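Local coordinates for phosphatidylinositol transfer protein SFH5 (Saccharomyces cerevisiae, PDB 6W32) that binds heme b and transfers phosphatidylinositol between membranes, helping to regulate phosphoinositide homeostasis at the plasma membrane, at residues A[110-118]-A[146-157]. Numbering follows the deposited sequence.
Sequences HNTELQNVG and ELFQNVDKFVRY. With HEM (protoporphyrin IX containing Fe), chain D.
Y157, on helix 151-166, reaches across to the short helix 112-115 and the residues flanking it. Y157 has CG anti to its own backbone N, chi1 160°, which carries the ring past L114 to the type I turn from Q115 to G118 that leads into strand 118-122. CB lies beside H110 ND1 and L114 CD1. CG meets the same leucine methyl, 3.8 Å from L114 CD1, and CD2 touches it too. CD1 meets H110 CB and CG, and the pair is edge-to-face, the tyrosine edge turned to the imidazole face with the planes 74° apart. L114 CB sits almost squarely over the middle of the tyrosine ring, 4.0 Å from its centroid, a CH-pi contact. CE1 and CZ meet the L114 carbonyl, C and O, and CE2 lies near that oxygen. At the tip, Y157 OH comes 3.0 Å from L114 O. The same hydroxyl lies close to G118 CA.

H110 packs its ring face on the backbone of helix 151-166, Y157 CA being 3.7 Å from the imidazole centroid, while NE2 is hydrogen-bonded to C104 O. L147 CD2 touches both E113 CG, at 3.5 Å, and L114 CG. L114 CD1 also touches F154 CD1, 3.9 Å away. F154 CE2 meets the heme methyl CMA, and F148, from the same segment, puts CZ against CMB.

E113 OE2 comes 3.9 Å from E146 OE2, the carboxylate planes 65° apart, a like-charged approach probably eased by the salt bridge from E113 OE1 to K144 NZ. Aromatic and aliphatic packing therefore does most of the joining here, seating the helix that precedes the CRAL-TRIO sheet's edge strand against a wall of the heme pocket.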
ATOM      1  N   HIS A 110     -17.474  -0.953  -5.617  1.00 67.14           N
ATOM      2  CA  HIS A 110     -17.339  -0.061  -4.473  1.00 66.95           C
ATOM      3  C   HIS A 110     -18.221   1.148  -4.665  1.00 60.54           C
ATOM      4  O   HIS A 110     -18.361   1.635  -5.789  1.00 67.61           O
ATOM      5  CB  HIS A 110     -15.887   0.384  -4.266  1.00 58.17           C
ATOM      6  CG  HIS A 110     -14.958  -0.751  -4.021  1.00 52.54           C
ATOM      7  ND1 HIS A 110     -15.000  -1.505  -2.867  1.00 52.28           N
ATOM      8  CD2 HIS A 110     -13.999  -1.302  -4.806  1.00 52.15           C
ATOM      9  CE1 HIS A 110     -14.090  -2.462  -2.947  1.00 57.17           C
ATOM     10  NE2 HIS A 110     -13.467  -2.358  -4.111  1.00 52.51           N
ATOM     11  N   ASN A 111     -18.792   1.628  -3.559  1.00 53.03           N
ATOM     12  CA  ASN A 111     -19.616   2.825  -3.578  1.00 63.75           C
ATOM     13  C   ASN A 111     -19.003   3.884  -4.488  1.00 69.29           C
ATOM     14  O   ASN A 111     -17.786   4.091  -4.497  1.00 67.79           O
ATOM     15  CB  ASN A 111     -19.786   3.348  -2.149  1.00 63.20           C
ATOM     16  CG  ASN A 111     -20.715   4.552  -2.067  1.00 74.61           C
ATOM     17  OD1 ASN A 111     -20.445   5.588  -2.669  1.00 73.11           O
ATOM     18  ND2 ASN A 111     -21.819   4.417  -1.321  1.00 78.89           N
ATOM     19  N   THR A 112     -19.852   4.506  -5.308  1.00 75.05           N
ATOM     20  CA  THR A 112     -19.354   5.326  -6.408  1.00 73.84           C
ATOM     21  C   THR A 112     -18.684   6.606  -5.910  1.00 73.65           C
ATOM     22  O   THR A 112     -17.605   6.981  -6.402  1.00 72.63           O
ATOM     23  CB  THR A 112     -20.501   5.624  -7.374  1.00 81.18           C
ATOM     24  OG1 THR A 112     -21.659   6.040  -6.631  1.00 85.25           O
ATOM     25  CG2 THR A 112     -20.849   4.370  -8.181  1.00 76.49           C
ATOM     26  N   GLU A 113     -19.270   7.270  -4.909  1.00 67.57           N
ATOM     27  CA  GLU A 113     -18.617   8.478  -4.413  1.00 75.06           C
ATOM     28  C   GLU A 113     -17.252   8.181  -3.796  1.00 73.34           C
ATOM     29  O   GLU A 113     -16.465   9.114  -3.599  1.00 76.11           O
ATOM     30  CB  GLU A 113     -19.516   9.244  -3.418  1.00 76.68           C
ATOM     31  CG  GLU A 113     -20.064   8.453  -2.226  1.00 86.32           C
ATOM     32  CD  GLU A 113     -21.537   8.799  -1.858  1.00 94.40           C
ATOM     33  OE1 GLU A 113     -21.973   9.929  -2.168  1.00 97.12           O
ATOM     34  OE2 GLU A 113     -22.255   7.948  -1.260  1.00 87.48           O
ATOM     35  N   LEU A 114     -16.938   6.909  -3.532  1.00 70.94           N
ATOM     36  CA  LEU A 114     -15.625   6.537  -3.017  1.00 63.44           C
ATOM     37  C   LEU A 114     -14.588   6.477  -4.132  1.00 67.10           C
ATOM     38  O   LEU A 114     -13.498   7.052  -3.999  1.00 65.30           O
ATOM     39  CB  LEU A 114     -15.714   5.202  -2.277  1.00 60.03           C
ATOM     40  CG  LEU A 114     -16.007   5.375  -0.785  1.00 55.22           C
ATOM     41  CD1 LEU A 114     -15.834   4.099  -0.059  1.00 44.66           C
ATOM     42  CD2 LEU A 114     -15.074   6.432  -0.196  1.00 61.07           C
ATOM     43  N   GLN A 115     -14.914   5.809  -5.251  1.00 66.31           N
ATOM     44  CA  GLN A 115     -13.967   5.734  -6.365  1.00 67.67           C
ATOM     45  C   GLN A 115     -13.482   7.114  -6.777  1.00 67.36           C
ATOM     46  O   GLN A 115     -12.313   7.286  -7.131  1.00 68.42           O
ATOM     47  CB  GLN A 115     -14.595   5.014  -7.564  1.00 65.93           C
ATOM     48  CG  GLN A 115     -15.171   3.662  -7.190  1.00 75.75           C
ATOM     49  CD  GLN A 115     -16.188   3.115  -8.203  1.00 82.28           C
ATOM     50  OE1 GLN A 115     -16.575   3.800  -9.165  1.00 78.40           O
ATOM     51  NE2 GLN A 115     -16.632   1.864  -7.976  1.00 78.88           N
ATOM     52  N   ASN A 116     -14.358   8.110  -6.707  1.00 70.17           N
ATOM     53  CA  ASN A 116     -14.017   9.454  -7.128  1.00 62.43           C
ATOM     54  C   ASN A 116     -13.014  10.124  -6.215  1.00 66.74           C
ATOM     55  O   ASN A 116     -12.470  11.170  -6.602  1.00 70.53           O
ATOM     56  CB  ASN A 116     -15.267  10.326  -7.191  1.00 67.00           C
ATOM     57  CG  ASN A 116     -16.054  10.122  -8.461  1.00 74.81           C
ATOM     58  OD1 ASN A 116     -15.595   9.468  -9.411  1.00 72.24           O
ATOM     59  ND2 ASN A 116     -17.260  10.679  -8.486  1.00 77.88           N
ATOM     60  N   VAL A 117     -12.772   9.603  -5.012  1.00 61.74           N
ATOM     61  CA  VAL A 117     -11.790  10.244  -4.144  1.00 59.53           C
ATOM     62  C   VAL A 117     -10.551   9.394  -3.978  1.00 57.56           C
ATOM     63  O   VAL A 117      -9.732   9.678  -3.106  1.00 56.33           O
ATOM     64  CB  VAL A 117     -12.374  10.625  -2.778  1.00 51.75           C
ATOM     65  CG1 VAL A 117     -13.216  11.853  -2.932  1.00 54.58           C
ATOM     66  CG2 VAL A 117     -13.184   9.500  -2.233  1.00 60.05           C
ATOM     67  N   GLY A 118     -10.393   8.361  -4.808  1.00 57.03           N
ATOM     68  CA  GLY A 118      -9.154   7.617  -4.944  1.00 51.98           C
ATOM     69  C   GLY A 118      -8.523   7.838  -6.305  1.00 53.27           C
ATOM     70  O   GLY A 118      -9.094   7.474  -7.326  1.00 59.34           O
ATOM     71  N   GLU A 146     -21.866   8.959   5.925  1.00 92.88           N
ATOM     72  CA  GLU A 146     -22.474   7.629   5.901  1.00 89.97           C
ATOM     73  C   GLU A 146     -21.550   6.573   5.308  1.00 82.64           C
ATOM     74  O   GLU A 146     -21.669   5.394   5.652  1.00 76.40           O
ATOM     75  CB  GLU A 146     -23.795   7.654   5.115  1.00 89.06           C
ATOM     76  CG  GLU A 146     -23.644   7.876   3.603  1.00 92.30           C
ATOM     77  CD  GLU A 146     -23.686   9.350   3.190  1.00 95.12           C
ATOM     78  OE1 GLU A 146     -23.848  10.233   4.074  1.00 94.92           O
ATOM     79  OE2 GLU A 146     -23.562   9.614   1.969  1.00 94.06           O
ATOM     80  N   LEU A 147     -20.620   6.978   4.436  1.00 85.96           N
ATOM     81  CA  LEU A 147     -19.568   6.082   3.967  1.00 82.01           C
ATOM     82  C   LEU A 147     -18.769   5.486   5.110  1.00 77.96           C
ATOM     83  O   LEU A 147     -18.108   4.462   4.925  1.00 76.92           O
ATOM     84  CB  LEU A 147     -18.612   6.828   3.038  1.00 75.34           C
ATOM     85  CG  LEU A 147     -19.300   7.526   1.866  1.00 81.70           C
ATOM     86  CD1 LEU A 147     -18.649   8.863   1.583  1.00 69.97           C
ATOM     87  CD2 LEU A 147     -19.276   6.627   0.637  1.00 75.90           C
ATOM     88  N   PHE A 148     -18.805   6.108   6.281  1.00 77.32           N
ATOM     89  CA  PHE A 148     -18.001   5.662   7.402  1.00 75.15           C
ATOM     90  C   PHE A 148     -18.764   4.762   8.367  1.00 74.37           C
ATOM     91  O   PHE A 148     -18.138   4.121   9.219  1.00 73.34           O
ATOM     92  CB  PHE A 148     -17.429   6.891   8.126  1.00 76.13           C
ATOM     93  CG  PHE A 148     -16.586   7.770   7.238  1.00 64.91           C
ATOM     94  CD1 PHE A 148     -17.011   9.043   6.892  1.00 76.72           C
ATOM     95  CD2 PHE A 148     -15.375   7.312   6.743  1.00 59.70           C
ATOM     96  CE1 PHE A 148     -16.227   9.864   6.059  1.00 73.46           C
ATOM     97  CE2 PHE A 148     -14.600   8.097   5.915  1.00 65.10           C
ATOM     98  CZ  PHE A 148     -15.022   9.383   5.568  1.00 68.82           C
ATOM     99  N   GLN A 149     -20.090   4.668   8.244  1.00 79.18           N
ATOM    100  CA  GLN A 149     -20.836   3.771   9.117  1.00 69.55           C
ATOM    101  C   GLN A 149     -20.625   2.319   8.722  1.00 73.77           C
ATOM    102  O   GLN A 149     -20.544   1.450   9.594  1.00 82.14           O
ATOM    103  CB  GLN A 149     -22.327   4.093   9.080  1.00 72.24           C
ATOM    104  CG  GLN A 149     -22.761   5.410   9.668  1.00 75.96           C
ATOM    105  CD  GLN A 149     -24.140   5.820   9.151  1.00 88.66           C
ATOM    106  OE1 GLN A 149     -24.785   5.078   8.399  1.00 88.07           O
ATOM    107  NE2 GLN A 149     -24.595   7.005   9.547  1.00 94.92           N
ATOM    108  N   ASN A 150     -20.567   2.014   7.424  1.00 70.40           N
ATOM    109  CA  ASN A 150     -20.252   0.646   7.018  1.00 66.61           C
ATOM    110  C   ASN A 150     -18.743   0.601   6.876  1.00 59.95           C
ATOM    111  O   ASN A 150     -18.173   0.889   5.821  1.00 61.04           O
ATOM    112  CB  ASN A 150     -20.989   0.234   5.743  1.00 81.05           C
ATOM    113  CG  ASN A 150     -20.862  -1.288   5.437  1.00 81.70           C
ATOM    114  OD1 ASN A 150     -20.277  -2.065   6.219  1.00 77.80           O
ATOM    115  ND2 ASN A 150     -21.400  -1.702   4.284  1.00 78.54           N
ATOM    116  N   VAL A 151     -18.095   0.261   7.982  1.00 58.80           N
ATOM    117  CA  VAL A 151     -16.645   0.272   8.051  1.00 53.03           C
ATOM    118  C   VAL A 151     -16.060  -0.754   7.102  1.00 55.71           C
ATOM    119  O   VAL A 151     -15.154  -0.452   6.326  1.00 58.07           O
ATOM    120  CB  VAL A 151     -16.194   0.019   9.495  1.00 62.09           C
ATOM    121  CG1 VAL A 151     -14.708  -0.268   9.554  1.00 56.71           C
ATOM    122  CG2 VAL A 151     -16.573   1.208  10.355  1.00 61.65           C
ATOM    123  N   ASP A 152     -16.571  -1.983   7.139  1.00 64.38           N
ATOM    124  CA  ASP A 152     -15.943  -3.047   6.358  1.00 62.56           C
ATOM    125  C   ASP A 152     -15.964  -2.750   4.866  1.00 59.18           C
ATOM    126  O   ASP A 152     -15.012  -3.086   4.149  1.00 56.87           O
ATOM    127  CB  ASP A 152     -16.608  -4.380   6.653  1.00 61.20           C
ATOM    128  CG  ASP A 152     -16.868  -4.567   8.131  1.00 81.50           C
ATOM    129  OD1 ASP A 152     -18.052  -4.784   8.511  1.00 88.65           O
ATOM    130  OD2 ASP A 152     -15.881  -4.453   8.913  1.00 80.05           O
ATOM    131  N   LYS A 153     -17.021  -2.117   4.360  1.00 57.34           N
ATOM    132  CA  LYS A 153     -16.973  -1.904   2.920  1.00 60.21           C
ATOM    133  C   LYS A 153     -15.996  -0.797   2.553  1.00 55.25           C
ATOM    134  O   LYS A 153     -15.342  -0.874   1.507  1.00 54.26           O
ATOM    135  CB  LYS A 153     -18.364  -1.660   2.331  1.00 63.28           C
ATOM    136  CG  LYS A 153     -18.829  -2.910   1.502  1.00 78.11           C
ATOM    137  CD  LYS A 153     -17.891  -3.256   0.269  1.00 73.75           C
ATOM    138  CE  LYS A 153     -17.979  -4.767  -0.185  1.00 77.18           C
ATOM    139  NZ  LYS A 153     -17.494  -5.075  -1.596  1.00 66.64           N
ATOM    140  N   PHE A 154     -15.840   0.211   3.407  1.00 55.79           N
ATOM    141  CA  PHE A 154     -14.769   1.183   3.191  1.00 54.83           C
ATOM    142  C   PHE A 154     -13.412   0.492   3.131  1.00 53.39           C
ATOM    143  O   PHE A 154     -12.710   0.568   2.117  1.00 52.19           O
ATOM    144  CB  PHE A 154     -14.772   2.236   4.292  1.00 52.67           C
ATOM    145  CG  PHE A 154     -13.833   3.364   4.042  1.00 56.03           C
ATOM    146  CD1 PHE A 154     -14.279   4.536   3.462  1.00 61.65           C
ATOM    147  CD2 PHE A 154     -12.500   3.269   4.406  1.00 60.21           C
ATOM    148  CE1 PHE A 154     -13.408   5.596   3.239  1.00 58.58           C
ATOM    149  CE2 PHE A 154     -11.628   4.305   4.183  1.00 50.55           C
ATOM    150  CZ  PHE A 154     -12.085   5.469   3.590  1.00 56.87           C
ATOM    151  N   VAL A 155     -13.032  -0.204   4.213  1.00 50.77           N
ATOM    152  CA  VAL A 155     -11.737  -0.874   4.261  1.00 41.76           C
ATOM    153  C   VAL A 155     -11.524  -1.727   3.030  1.00 42.32           C
ATOM    154  O   VAL A 155     -10.402  -1.887   2.553  1.00 44.76           O
ATOM    155  CB  VAL A 155     -11.601  -1.710   5.537  1.00 40.65           C
ATOM    156  CG1 VAL A 155     -10.327  -2.514   5.488  1.00 41.30           C
ATOM    157  CG2 VAL A 155     -11.588  -0.828   6.738  1.00 42.87           C
ATOM    158  N   ARG A 156     -12.587  -2.304   2.492  1.00 52.84           N
ATOM    159  CA  ARG A 156     -12.384  -3.097   1.288  1.00 49.44           C
ATOM    160  C   ARG A 156     -12.116  -2.193   0.093  1.00 51.01           C
ATOM    161  O   ARG A 156     -11.258  -2.503  -0.743  1.00 52.36           O
ATOM    162  CB  ARG A 156     -13.569  -4.010   1.050  1.00 47.71           C
ATOM    163  CG  ARG A 156     -13.650  -5.177   1.981  1.00 44.29           C
ATOM    164  CD  ARG A 156     -14.453  -6.331   1.300  1.00 49.11           C
ATOM    165  NE  ARG A 156     -13.616  -7.246   0.527  1.00 39.59           N
ATOM    166  CZ  ARG A 156     -12.945  -8.239   1.097  1.00 44.40           C
ATOM    167  NH1 ARG A 156     -12.176  -9.046   0.366  1.00 39.32           N
ATOM    168  NH2 ARG A 156     -13.050  -8.407   2.425  1.00 40.88           N
ATOM    169  N   TYR A 157     -12.796  -1.045   0.026  1.00 50.09           N
ATOM    170  CA  TYR A 157     -12.495  -0.062  -1.010  1.00 49.68           C
ATOM    171  C   TYR A 157     -11.014   0.309  -0.995  1.00 56.78           C
ATOM    172  O   TYR A 157     -10.319   0.161  -2.009  1.00 57.94           O
ATOM    173  CB  TYR A 157     -13.349   1.192  -0.820  1.00 51.19           C
ATOM    174  CG  TYR A 157     -12.746   2.347  -1.529  1.00 51.37           C
ATOM    175  CD1 TYR A 157     -12.732   2.392  -2.915  1.00 55.43           C
ATOM    176  CD2 TYR A 157     -12.127   3.368  -0.831  1.00 58.41           C
ATOM    177  CE1 TYR A 157     -12.140   3.447  -3.585  1.00 59.41           C
ATOM    178  CE2 TYR A 157     -11.518   4.428  -1.493  1.00 57.96           C
ATOM    179  CZ  TYR A 157     -11.532   4.456  -2.864  1.00 57.50           C
ATOM    180  OH  TYR A 157     -10.942   5.504  -3.507  1.00 63.92           O
TER
HETATM  181  CHA HEM D 301      -4.855   7.989   8.331  1.00 52.04           C
HETATM  182  CHB HEM D 301      -9.284   9.267   7.003  1.00 50.11           C
HETATM  183  CHC HEM D 301      -8.523  13.676   8.835  1.00 48.15           C
HETATM  184  CHD HEM D 301      -3.871  12.528   9.725  1.00 43.55           C
HETATM  185  C1A HEM D 301      -6.122   7.974   7.811  1.00 50.88           C
HETATM  186  C2A HEM D 301      -6.729   6.802   7.253  1.00 46.50           C
HETATM  187  C3A HEM D 301      -7.991   7.121   6.901  1.00 48.65           C
HETATM  188  C4A HEM D 301      -8.164   8.529   7.220  1.00 46.92           C
HETATM  189  CMA HEM D 301      -9.109   6.274   6.245  1.00 41.29           C
HETATM  190  CAA HEM D 301      -5.943   5.481   7.245  1.00 44.41           C
HETATM  191  CBA HEM D 301      -5.400   4.973   5.930  1.00 42.80           C
HETATM  192  CGA HEM D 301      -5.523   5.853   4.746  1.00 45.79           C
HETATM  193  O1A HEM D 301      -6.712   5.924   4.300  1.00 50.90           O
HETATM  194  O2A HEM D 301      -4.532   5.690   3.959  1.00 45.65           O
HETATM  195  C1B HEM D 301      -9.487  10.545   7.433  1.00 47.66           C
HETATM  196  C2B HEM D 301     -10.727  11.260   7.320  1.00 47.62           C
HETATM  197  C3B HEM D 301     -10.536  12.481   7.823  1.00 52.75           C
HETATM  198  C4B HEM D 301      -9.149  12.579   8.278  1.00 54.80           C
HETATM  199  CMB HEM D 301     -12.004  10.653   6.701  1.00 56.58           C
HETATM  200  CAB HEM D 301     -11.579  13.617   7.894  1.00 54.14           C
HETATM  201  CBB HEM D 301     -11.835  14.259   9.019  1.00 61.44           C
HETATM  202  C1C HEM D 301      -7.205  13.801   9.234  1.00 50.77           C
HETATM  203  C2C HEM D 301      -6.519  14.974   9.823  1.00 53.49           C
HETATM  204  C3C HEM D 301      -5.232  14.639  10.067  1.00 50.13           C
HETATM  205  C4C HEM D 301      -5.044  13.259   9.643  1.00 48.51           C
HETATM  206  CMC HEM D 301      -7.154  16.361  10.104  1.00 47.60           C
HETATM  207  CAC HEM D 301      -4.128  15.555  10.663  1.00 56.98           C
HETATM  208  CBC HEM D 301      -2.872  15.576  10.158  1.00 48.62           C
HETATM  209  C1D HEM D 301      -3.702  11.191   9.489  1.00 47.15           C
HETATM  210  C2D HEM D 301      -2.518  10.410   9.758  1.00 46.26           C
HETATM  211  C3D HEM D 301      -2.876   8.983   9.334  1.00 44.33           C
HETATM  212  C4D HEM D 301      -4.210   9.063   8.849  1.00 44.67           C
HETATM  213  CMD HEM D 301      -1.176  10.861  10.340  1.00 44.31           C
HETATM  214  CAD HEM D 301      -2.045   7.694   9.323  1.00 38.12           C
HETATM  215  CBD HEM D 301      -1.721   7.393   7.855  1.00 37.27           C
HETATM  216  CGD HEM D 301      -0.805   6.195   7.809  1.00 40.15           C
HETATM  217  O1D HEM D 301      -0.540   5.683   6.671  1.00 40.94           O
HETATM  218  O2D HEM D 301      -0.563   5.607   8.917  1.00 30.80           O
HETATM  219  NA  HEM D 301      -7.017   9.006   7.794  1.00 48.39           N
HETATM  220  NB  HEM D 301      -8.550  11.371   8.019  1.00 53.57           N
HETATM  221  NC  HEM D 301      -6.269  12.830   9.173  1.00 47.56           N
HETATM  222  ND  HEM D 301      -4.695  10.344   8.963  1.00 48.78           N
HETATM  223 FE   HEM D 301      -6.602  10.924   8.389  1.00 53.17          FE